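Local atomic coordinates of 2-hydroxyisobutyryl-CoA synthetase (Aquincola tertiaricarbonis, PDB entry 6HE2), a protein that belongs to the ANL clan of AMP-binding enzymes and carries the C-terminal domain characteristic of that family. Residues D344-T349 against G365-I370; G52-V57 against V326-E331; D387-Q392 against H440-V445. All coordinates share one frame; numbering follows the deposited sequence.

Interaction 1: D344-T349 against G365-I370; sequences DLTLWT and GIFGRI. With 8LE ([[(2~{R},3~{S},4~{R},5~{R})-5-(6-aminopurin-9-yl)-3,4-bis(oxidanyl)oxolan-2-yl]methoxy-oxidanyl-phosphoryl] 2-methyl-2-oxidanyl-propanoate), chain D.
With CG of D344 anti to its own carbonyl carbon (chi1 -59°), the carboxylate swings back beside the backbone N, while R369, bent at both chi2 and chi3, folds its guanidinium group round to meet it. The salt bridge runs from R369 NH1 to D344 OD1, 2.8 Å; the oxygen lies close to the guanidinium plane, whereas NH1 approaches from above the carboxylate, the two planes being 72° apart. Carboxylate and ribose also meet: D344 OD1 lies 2.7 Å from 8LE O2', and D344 OD2 lies 2.7 Å from 8LE O3'. I366 CG2 packs against D344 CB at 3.6 Å, and I366 CB faces the adenine.

Behind the site, strands 340-347 and 366-369 run antiparallel at the edge of their sheet, with a beta bulge between D344 and L345. F367 N donates to L345 O (3.1 Å), and that oxygen lies over the centre of the F367 ring. T346 OG1 gives its proton to G365 O at 2.7 Å. A carboxylate spanning two ribose hydroxyls is familiar from ANL enzymes; here R369, also bonded to S342 O, probably fixes its rotation and balances its charge.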
loop_
_atom_site.group_PDB
_atom_site.type_symbol
_atom_site.label_atom_id
_atom_site.label_comp_id
_atom_site.label_asym_id
_atom_site.label_seq_id
_atom_site.Cartn_x
_atom_site.Cartn_y
_atom_site.Cartn_z
ATOM N N ASP A 344 16.480 21.027 1.861
ATOM C CA ASP A 344 17.494 20.149 2.456
ATOM C C ASP A 344 18.874 20.637 2.130
ATOM O O ASP A 344 19.056 21.554 1.328
ATOM C CB ASP A 344 17.356 18.717 1.934
ATOM C CG ASP A 344 16.012 18.108 2.205
ATOM O OD1 ASP A 344 15.563 18.170 3.363
ATOM O OD2 ASP A 344 15.379 17.622 1.240
ATOM N N LEU A 345 19.853 20.012 2.741
ATOM C CA LEU A 345 21.240 20.369 2.508
ATOM C C LEU A 345 21.970 19.136 1.973
ATOM O O LEU A 345 21.598 18.000 2.296
ATOM C CB LEU A 345 21.834 20.879 3.828
ATOM C CG LEU A 345 23.077 21.706 3.767
ATOM C CD1 LEU A 345 22.885 22.963 2.883
ATOM C CD2 LEU A 345 23.533 22.065 5.174
ATOM N N THR A 346 22.939 19.349 1.089
ATOM C CA THR A 346 23.726 18.254 0.520
ATOM C C THR A 346 24.999 18.792 -0.079
ATOM O O THR A 346 25.122 20.001 -0.291
ATOM C CB THR A 346 22.903 17.401 -0.494
ATOM O OG1 THR A 346 23.580 16.172 -0.720
ATOM C CG2 THR A 346 22.666 18.101 -1.834
ATOM N N LEU A 347 25.938 17.887 -0.361
ATOM C CA LEU A 347 27.171 18.181 -1.068
ATOM C C LEU A 347 27.118 17.352 -2.350
ATOM O O LEU A 347 26.736 16.180 -2.285
ATOM C CB LEU A 347 28.424 17.797 -0.252
ATOM C CG LEU A 347 29.747 18.146 -0.956
ATOM C CD1 LEU A 347 30.600 19.056 -0.116
ATOM C CD2 LEU A 347 30.492 16.908 -1.367
ATOM N N TRP A 348 27.480 17.950 -3.505
ATOM C CA TRP A 348 27.540 17.181 -4.748
ATOM C C TRP A 348 28.911 17.253 -5.376
ATOM O O TRP A 348 29.623 18.229 -5.181
ATOM C CB TRP A 348 26.411 17.495 -5.752
ATOM C CG TRP A 348 26.453 18.775 -6.550
ATOM C CD1 TRP A 348 27.215 19.892 -6.321
ATOM C CD2 TRP A 348 25.604 19.089 -7.663
ATOM N NE1 TRP A 348 26.883 20.883 -7.217
ATOM C CE2 TRP A 348 25.898 20.416 -8.055
ATOM C CE3 TRP A 348 24.601 18.374 -8.357
ATOM C CZ2 TRP A 348 25.253 21.034 -9.135
ATOM C CZ3 TRP A 348 23.944 18.994 -9.405
ATOM C CH2 TRP A 348 24.267 20.310 -9.788
ATOM N N THR A 349 29.316 16.180 -6.047
ATOM C CA THR A 349 30.595 16.086 -6.781
ATOM C C THR A 349 30.288 15.526 -8.163
ATOM O O THR A 349 29.177 15.034 -8.388
ATOM C CB THR A 349 31.640 15.203 -6.045
ATOM O OG1 THR A 349 31.148 13.873 -5.899
ATOM C CG2 THR A 349 32.068 15.766 -4.696
ATOM N N GLY A 365 24.969 11.675 1.072
ATOM C CA GLY A 365 23.521 11.648 0.900
ATOM C C GLY A 365 22.948 13.026 1.173
ATOM O O GLY A 365 23.578 14.037 0.850
ATOM N N ILE A 366 21.790 13.068 1.839
ATOM C CA ILE A 366 21.077 14.299 2.211
ATOM C C ILE A 366 21.071 14.427 3.743
ATOM O O ILE A 366 20.763 13.472 4.453
ATOM C CB ILE A 366 19.659 14.332 1.535
ATOM C CG1 ILE A 366 19.799 14.575 0.007
ATOM C CG2 ILE A 366 18.742 15.377 2.173
ATOM C CD1 ILE A 366 18.684 14.030 -0.850
ATOM N N PHE A 367 21.492 15.584 4.236
ATOM C CA PHE A 367 21.608 15.908 5.658
ATOM C C PHE A 367 21.171 17.376 5.835
ATOM O O PHE A 367 21.131 18.110 4.857
ATOM C CB PHE A 367 23.072 15.713 6.129
ATOM C CG PHE A 367 24.101 16.370 5.229
ATOM C CD1 PHE A 367 24.566 15.725 4.085
ATOM C CD2 PHE A 367 24.574 17.651 5.502
ATOM C CE1 PHE A 367 25.486 16.344 3.237
ATOM C CE2 PHE A 367 25.492 18.273 4.650
ATOM C CZ PHE A 367 25.957 17.608 3.536
ATOM N N GLY A 368 20.815 17.767 7.046
ATOM C CA GLY A 368 20.444 19.138 7.376
ATOM C C GLY A 368 19.408 19.864 6.545
ATOM O O GLY A 368 18.745 19.286 5.672
ATOM N N ARG A 369 19.281 21.164 6.822
ATOM C CA ARG A 369 18.294 22.041 6.207
ATOM C C ARG A 369 18.864 23.440 5.981
ATOM O O ARG A 369 19.853 23.815 6.596
ATOM C CB ARG A 369 17.045 22.149 7.139
ATOM C CG ARG A 369 16.323 20.822 7.488
ATOM C CD ARG A 369 15.436 20.299 6.379
ATOM N NE ARG A 369 14.381 21.258 6.052
ATOM C CZ ARG A 369 13.642 21.220 4.952
ATOM N NH1 ARG A 369 13.825 20.261 4.054
ATOM N NH2 ARG A 369 12.721 22.147 4.735
ATOM N N ILE A 370 18.184 24.234 5.151
ATOM C CA ILE A 370 18.537 25.634 4.855
ATOM C C ILE A 370 17.980 26.589 5.930
ATOM O O ILE A 370 18.315 27.775 5.945
ATOM C CB ILE A 370 18.102 26.030 3.415
ATOM C CG1 ILE A 370 16.548 25.940 3.228
ATOM C CG2 ILE A 370 18.852 25.160 2.400
ATOM C CD1 ILE A 370 16.005 26.729 2.037
HETATM C C2 8LE D . 17.878 12.097 4.079
HETATM C CAA 8LE D . 8.871 9.582 -0.792
HETATM C CAZ 8LE D . 9.975 9.571 0.275
HETATM C CAB 8LE D . 11.282 10.165 -0.246
HETATM O OAF 8LE D . 10.242 8.216 0.695
HETATM C CAS 8LE D . 9.485 10.433 1.424
HETATM O OAD 8LE D . 9.248 9.952 2.526
HETATM O OAQ 8LE D . 9.302 11.855 1.179
HETATM P PBC 8LE D . 8.529 12.902 2.127
HETATM O OAI 8LE D . 7.609 12.187 3.092
HETATM O OAE 8LE D . 7.752 13.882 1.282
HETATM O "O5'" 8LE D . 9.643 13.762 2.916
HETATM C "C5'" 8LE D . 10.746 14.319 2.191
HETATM C "C4'" 8LE D . 11.803 14.826 3.163
HETATM O "O4'" 8LE D . 12.268 13.744 3.986
HETATM C "C3'" 8LE D . 13.045 15.295 2.422
HETATM O "O3'" 8LE D . 12.957 16.646 1.961
HETATM C "C2'" 8LE D . 14.180 15.013 3.398
HETATM O "O2'" 8LE D . 14.283 16.056 4.372
HETATM C "C1'" 8LE D . 13.698 13.762 4.130
HETATM N N9 8LE D . 14.295 12.550 3.490
HETATM C C8 8LE D . 13.652 11.686 2.681
HETATM N N7 8LE D . 14.512 10.725 2.269
HETATM C C5 8LE D . 15.722 11.018 2.781
HETATM C C4 8LE D . 15.582 12.165 3.560
HETATM N N3 8LE D . 16.678 12.691 4.181
HETATM N N1 8LE D . 18.030 10.966 3.361
HETATM C C6 8LE D . 16.982 10.419 2.694
HETATM N N6 8LE D . 17.162 9.284 1.984
HETATM O O HOH W 1 17.210 17.075 5.561
HETATM O O HOH W 2 26.435 14.607 0.011
#

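Interaction 2: G52-V57 against V326-E331; sequences GRLQQV and VYTHLE
R53 reaches from helix 43-64 across to L330, just past the end of strand 322-329 in the five-stranded antiparallel sheet; the helix packs on the segment that follows this strand. The CB of R53 points at the opposing segment, and CG, anti to the backbone N (chi1 -180°), continues that course until it lies 3.9 Å from L330 CB. The bend at chi2 brings CD to 3.4 Å from L330 O, and the one at chi3 turns NE back toward the helix, where it donates to Q56 OE1 (3.0 Å); the guanidinium group is laid with its edge to the loop. NH2 donates to L330 O at 3.0 Å along a fairly straight line (158°), arriving from above the carbonyl plane, and the same NH2 donates to a water, which in turn donates to E331 OE2. That carboxylate oxygen forms a salt bridge with R38, while OE1 bonds to Y21 OH. W15 adds a cation-pi contact to the arginine; together these partners probably compensate the buried charge.

Farther along, the contact is made by methyl groups. V57 sets CG1 against the carbonyl oxygen of H329, and F88 of helix 85-91 touches both L54 and T328. One methyl, L54 CD2, fills the angle between two others, T328 CG2 at 3.6 Å and L330 CD2 at 3.7 Å.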
loop_
_atom_site.group_PDB
_atom_site.type_symbol
_atom_site.label_atom_id
_atom_site.label_comp_id
_atom_site.label_asym_id
_atom_site.label_seq_id
_atom_site.Cartn_x
_atom_site.Cartn_y
_atom_site.Cartn_z
ATOM N N GLY A 52 16.576 20.236 -23.885
ATOM C CA GLY A 52 15.485 20.022 -24.832
ATOM C C GLY A 52 14.231 19.531 -24.133
ATOM O O GLY A 52 13.127 19.987 -24.446
ATOM N N ARG A 53 14.393 18.612 -23.158
ATOM C CA ARG A 53 13.269 18.084 -22.364
ATOM C C ARG A 53 12.652 19.172 -21.467
ATOM O O ARG A 53 11.438 19.270 -21.409
ATOM C CB ARG A 53 13.692 16.861 -21.522
ATOM C CG ARG A 53 12.556 16.268 -20.688
ATOM C CD ARG A 53 11.354 15.850 -21.523
ATOM N NE ARG A 53 11.738 14.918 -22.581
ATOM C CZ ARG A 53 11.885 13.612 -22.411
ATOM N NH1 ARG A 53 12.245 12.846 -23.426
ATOM N NH2 ARG A 53 11.655 13.058 -21.228
ATOM N N LEU A 54 13.478 20.012 -20.830
ATOM C CA LEU A 54 13.028 21.122 -19.981
ATOM C C LEU A 54 12.204 22.112 -20.776
ATOM O O LEU A 54 11.258 22.665 -20.247
ATOM C CB LEU A 54 14.217 21.843 -19.295
ATOM C CG LEU A 54 14.975 21.064 -18.225
ATOM C CD1 LEU A 54 16.251 21.791 -17.832
ATOM C CD2 LEU A 54 14.122 20.840 -17.002
ATOM N N GLN A 55 12.571 22.330 -22.041
ATOM C CA GLN A 55 11.849 23.177 -22.987
ATOM C C GLN A 55 10.475 22.543 -23.253
ATOM O O GLN A 55 9.473 23.260 -23.210
ATOM C CB GLN A 55 12.651 23.347 -24.297
ATOM C CG GLN A 55 13.906 24.209 -24.137
ATOM C CD GLN A 55 14.891 24.113 -25.287
ATOM O OE1 GLN A 55 14.894 23.164 -26.085
ATOM N NE2 GLN A 55 15.817 25.060 -25.341
ATOM N N GLN A 56 10.423 21.200 -23.488
ATOM C CA GLN A 56 9.158 20.478 -23.719
ATOM C C GLN A 56 8.258 20.556 -22.486
ATOM O O GLN A 56 7.090 20.887 -22.620
ATOM C CB GLN A 56 9.391 18.986 -24.055
ATOM C CG GLN A 56 10.064 18.686 -25.382
ATOM C CD GLN A 56 10.212 17.198 -25.536
ATOM O OE1 GLN A 56 11.138 16.585 -24.988
ATOM N NE2 GLN A 56 9.264 16.578 -26.233
ATOM N N VAL A 57 8.807 20.221 -21.292
ATOM C CA VAL A 57 8.098 20.221 -20.008
ATOM C C VAL A 57 7.580 21.627 -19.633
ATOM O O VAL A 57 6.436 21.754 -19.193
ATOM C CB VAL A 57 8.944 19.595 -18.861
ATOM C CG1 VAL A 57 8.172 19.631 -17.531
ATOM C CG2 VAL A 57 9.368 18.161 -19.199
ATOM N N VAL A 326 17.213 21.171 -5.675
ATOM C CA VAL A 326 16.098 21.788 -6.397
ATOM C C VAL A 326 15.808 20.766 -7.500
ATOM O O VAL A 326 16.745 20.359 -8.192
ATOM C CB VAL A 326 16.473 23.201 -6.933
ATOM C CG1 VAL A 326 15.443 23.710 -7.922
ATOM C CG2 VAL A 326 16.639 24.198 -5.784
ATOM N N TYR A 327 14.543 20.292 -7.607
ATOM C CA TYR A 327 14.181 19.224 -8.561
ATOM C C TYR A 327 13.113 19.551 -9.608
ATOM O O TYR A 327 12.081 20.162 -9.290
ATOM C CB TYR A 327 13.703 17.962 -7.815
ATOM C CG TYR A 327 14.552 17.452 -6.675
ATOM C CD1 TYR A 327 15.666 16.652 -6.917
ATOM C CD2 TYR A 327 14.146 17.616 -5.353
ATOM C CE1 TYR A 327 16.395 16.091 -5.872
ATOM C CE2 TYR A 327 14.881 17.071 -4.297
ATOM C CZ TYR A 327 15.993 16.294 -4.568
ATOM O OH TYR A 327 16.707 15.728 -3.549
ATOM N N THR A 328 13.320 19.016 -10.842
ATOM C CA THR A 328 12.385 19.154 -11.964
ATOM C C THR A 328 12.065 17.784 -12.556
ATOM O O THR A 328 12.982 17.045 -12.946
ATOM C CB THR A 328 12.938 20.085 -13.055
ATOM O OG1 THR A 328 13.212 21.353 -12.491
ATOM C CG2 THR A 328 11.951 20.288 -14.197
ATOM N N HIS A 329 10.753 17.470 -12.665
ATOM C CA HIS A 329 10.289 16.254 -13.319
ATOM C C HIS A 329 10.542 16.389 -14.819
ATOM O O HIS A 329 10.217 17.431 -15.423
ATOM C CB HIS A 329 8.784 16.046 -13.109
ATOM C CG HIS A 329 8.402 15.444 -11.796
ATOM N ND1 HIS A 329 7.555 16.114 -10.911
ATOM C CD2 HIS A 329 8.738 14.245 -11.262
ATOM C CE1 HIS A 329 7.415 15.304 -9.880
ATOM N NE2 HIS A 329 8.125 14.177 -10.035
ATOM N N LEU A 330 11.097 15.321 -15.420
ATOM C CA LEU A 330 11.344 15.222 -16.859
ATOM C C LEU A 330 10.356 14.227 -17.562
ATOM O O LEU A 330 10.290 14.205 -18.787
ATOM C CB LEU A 330 12.803 14.767 -17.103
ATOM C CG LEU A 330 13.973 15.665 -16.615
ATOM C CD1 LEU A 330 15.265 15.223 -17.259
ATOM C CD2 LEU A 330 13.770 17.121 -16.960
ATOM N N GLU A 331 9.653 13.364 -16.791
ATOM C CA GLU A 331 8.763 12.328 -17.331
ATOM C C GLU A 331 7.437 12.221 -16.582
ATOM O O GLU A 331 6.979 11.110 -16.290
ATOM C CB GLU A 331 9.476 10.956 -17.381
ATOM C CG GLU A 331 10.819 10.939 -18.097
ATOM C CD GLU A 331 11.436 9.568 -18.265
ATOM O OE1 GLU A 331 11.141 8.670 -17.444
ATOM O OE2 GLU A 331 12.215 9.391 -19.226
HETATM O O HOH W 3 11.616 10.314 -21.752
#

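Interaction 3: D387-Q392 against H440-V445; sequences DAALNQ and HRVQTV
A389 and V445 meet at the tightest point between helix 383-390 and helix 428-446, where A389 CB presses on V445 CG2 at 3.6 Å. The alanine is small enough to let the backbones come close: the CA atoms of A389 and V442 are 5.9 Å apart. On the inner side L390 leaves its backbone pointing away from the other helix, but CD2 turns back across V442 CG2, 4.1 Å away. The two helices lie side by side on the mixed sheet of the C-terminal domain, for L390 also touches V417 and V442 touches L415, both on strand 412-419. This inner part sets alanine, leucine and valine methyls against one another, with no polar atom of either side chain involved.

The outer side is looser and polar. Q392 and R441 reach over the groove between the helices, and R441 NH1 donates to Q392 OE1 at 3.0 Å, with an angle of 146° at the hydrogen. OE1 sits almost exactly in the guanidinium plane, yet the nitrogen comes from above the amide, whose plane is turned 76° against the guanidinium. The Q392 chain is extended beyond CG, its CG anti to the carbonyl carbon, which carries the amide across to the arginine; R441 is likewise extended from CG to NE. Q392 O lies over one face of the guanidinium. NE of R441 forms a salt bridge with E437 one turn earlier, so the glutamine takes only one of the arginine's polar atoms.

Cohesion therefore probably comes largely from the apolar side chains. The Q392-R441 bond is bent and sits at a more solvent-accessible margin, where water could compete; it probably adds direction rather than much strength, with the arginine's charge probably compensated in part by E437.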
loop_
_atom_site.group_PDB
_atom_site.type_symbol
_atom_site.label_atom_id
_atom_site.label_comp_id
_atom_site.label_asym_id
_atom_site.label_seq_id
_atom_site.Cartn_x
_atom_site.Cartn_y
_atom_site.Cartn_z
ATOM N N ASP A 387 25.072 22.271 14.559
ATOM C CA ASP A 387 24.441 21.304 15.436
ATOM C C ASP A 387 25.069 19.910 15.264
ATOM O O ASP A 387 25.411 19.278 16.254
ATOM C CB ASP A 387 22.933 21.278 15.217
ATOM C CG ASP A 387 22.217 20.491 16.283
ATOM O OD1 ASP A 387 22.447 20.771 17.481
ATOM O OD2 ASP A 387 21.461 19.575 15.928
ATOM N N ALA A 388 25.257 19.472 14.001
ATOM C CA ALA A 388 25.885 18.206 13.619
ATOM C C ALA A 388 27.358 18.106 14.105
ATOM O O ALA A 388 27.748 17.050 14.592
ATOM C CB ALA A 388 25.818 18.030 12.108
ATOM N N ALA A 389 28.155 19.197 13.990
ATOM C CA ALA A 389 29.557 19.230 14.443
ATOM C C ALA A 389 29.692 19.003 15.964
ATOM O O ALA A 389 30.498 18.173 16.384
ATOM C CB ALA A 389 30.205 20.540 14.044
ATOM N N LEU A 390 28.869 19.702 16.772
ATOM C CA LEU A 390 28.872 19.591 18.231
ATOM C C LEU A 390 28.378 18.249 18.697
ATOM O O LEU A 390 28.916 17.727 19.670
ATOM C CB LEU A 390 28.091 20.734 18.917
ATOM C CG LEU A 390 28.628 22.152 18.663
ATOM C CD1 LEU A 390 27.597 23.189 19.056
ATOM C CD2 LEU A 390 29.939 22.399 19.402
ATOM N N ASN A 391 27.407 17.658 17.981
ATOM C CA ASN A 391 26.872 16.339 18.310
ATOM C C ASN A 391 27.854 15.171 17.996
ATOM O O ASN A 391 27.576 14.037 18.399
ATOM C CB ASN A 391 25.489 16.123 17.685
ATOM C CG ASN A 391 24.403 16.792 18.491
ATOM O OD1 ASN A 391 24.146 16.442 19.645
ATOM N ND2 ASN A 391 23.770 17.798 17.934
ATOM N N GLN A 392 29.026 15.454 17.356
ATOM C CA GLN A 392 30.082 14.452 17.118
ATOM C C GLN A 392 30.882 14.292 18.432
ATOM O O GLN A 392 31.698 13.377 18.532
ATOM C CB GLN A 392 31.112 14.909 16.057
ATOM C CG GLN A 392 30.635 15.282 14.660
ATOM C CD GLN A 392 31.703 16.072 13.880
ATOM O OE1 GLN A 392 32.561 16.823 14.436
ATOM N NE2 GLN A 392 31.635 15.968 12.558
ATOM N N HIS A 440 37.819 23.689 17.022
ATOM C CA HIS A 440 38.472 23.023 15.882
ATOM C C HIS A 440 37.434 22.346 14.964
ATOM O O HIS A 440 37.485 22.539 13.748
ATOM C CB HIS A 440 39.548 22.021 16.352
ATOM C CG HIS A 440 40.221 21.280 15.233
ATOM N ND1 HIS A 440 39.652 20.148 14.665
ATOM C CD2 HIS A 440 41.373 21.553 14.589
ATOM C CE1 HIS A 440 40.469 19.779 13.694
ATOM N NE2 HIS A 440 41.521 20.590 13.612
ATOM N N ARG A 441 36.500 21.565 15.542
ATOM C CA ARG A 441 35.441 20.847 14.812
ATOM C C ARG A 441 34.468 21.777 14.109
ATOM O O ARG A 441 34.047 21.473 12.999
ATOM C CB ARG A 441 34.685 19.894 15.738
ATOM C CG ARG A 441 35.545 18.722 16.250
ATOM C CD ARG A 441 34.813 17.935 17.324
ATOM N NE ARG A 441 35.521 16.724 17.719
ATOM C CZ ARG A 441 35.402 15.547 17.116
ATOM N NH1 ARG A 441 34.583 15.402 16.084
ATOM N NH2 ARG A 441 36.109 14.506 17.532
ATOM N N VAL A 442 34.092 22.896 14.748
ATOM C CA VAL A 442 33.169 23.865 14.150
ATOM C C VAL A 442 33.840 24.511 12.905
ATOM O O VAL A 442 33.255 24.494 11.825
ATOM C CB VAL A 442 32.600 24.863 15.205
ATOM C CG1 VAL A 442 31.958 26.086 14.553
ATOM C CG2 VAL A 442 31.590 24.156 16.119
ATOM N N GLN A 443 35.095 24.956 13.037
ATOM C CA GLN A 443 35.877 25.483 11.925
ATOM C C GLN A 443 35.982 24.488 10.772
ATOM O O GLN A 443 35.881 24.899 9.616
ATOM C CB GLN A 443 37.272 25.866 12.383
ATOM C CG GLN A 443 37.470 27.355 12.462
ATOM C CD GLN A 443 38.854 27.695 12.004
ATOM O OE1 GLN A 443 39.822 27.535 12.750
ATOM N NE2 GLN A 443 38.980 28.112 10.748
ATOM N N THR A 444 36.170 23.190 11.074
ATOM C CA THR A 444 36.258 22.148 10.049
ATOM C C THR A 444 34.955 22.071 9.213
ATOM O O THR A 444 35.000 22.083 7.981
ATOM C CB THR A 444 36.586 20.784 10.705
ATOM O OG1 THR A 444 37.792 20.891 11.474
ATOM C CG2 THR A 444 36.706 19.648 9.679
ATOM N N VAL A 445 33.808 22.000 9.896
ATOM C CA VAL A 445 32.512 21.836 9.254
ATOM C C VAL A 445 32.095 23.101 8.483
ATOM O O VAL A 445 31.712 22.992 7.313
ATOM C CB VAL A 445 31.436 21.323 10.252
ATOM C CG1 VAL A 445 30.085 21.122 9.561
ATOM C CG2 VAL A 445 31.893 20.011 10.890
#

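Interactions 1 and 2 belong to the same antiparallel sheet, in which strands 322-329 and 340-347 are neighbours; they touch through I366 CD1 and Y327 OH, 3.8 Å apart. Interaction 2 is wholly buried and fastens a helix from early in the chain to that sheet. Interaction 1, partly buried, is strand against strand and is the one that meets 8LE. Interaction 3 stands apart, about 37 Å from interaction 2 between centres and on the opposite side of the chain's centre; it pairs two helices of the C-terminal domain. Arginine serves in all three: with a carboxylate, a backbone carbonyl and an amide, respectively, the last beside a more exposed margin.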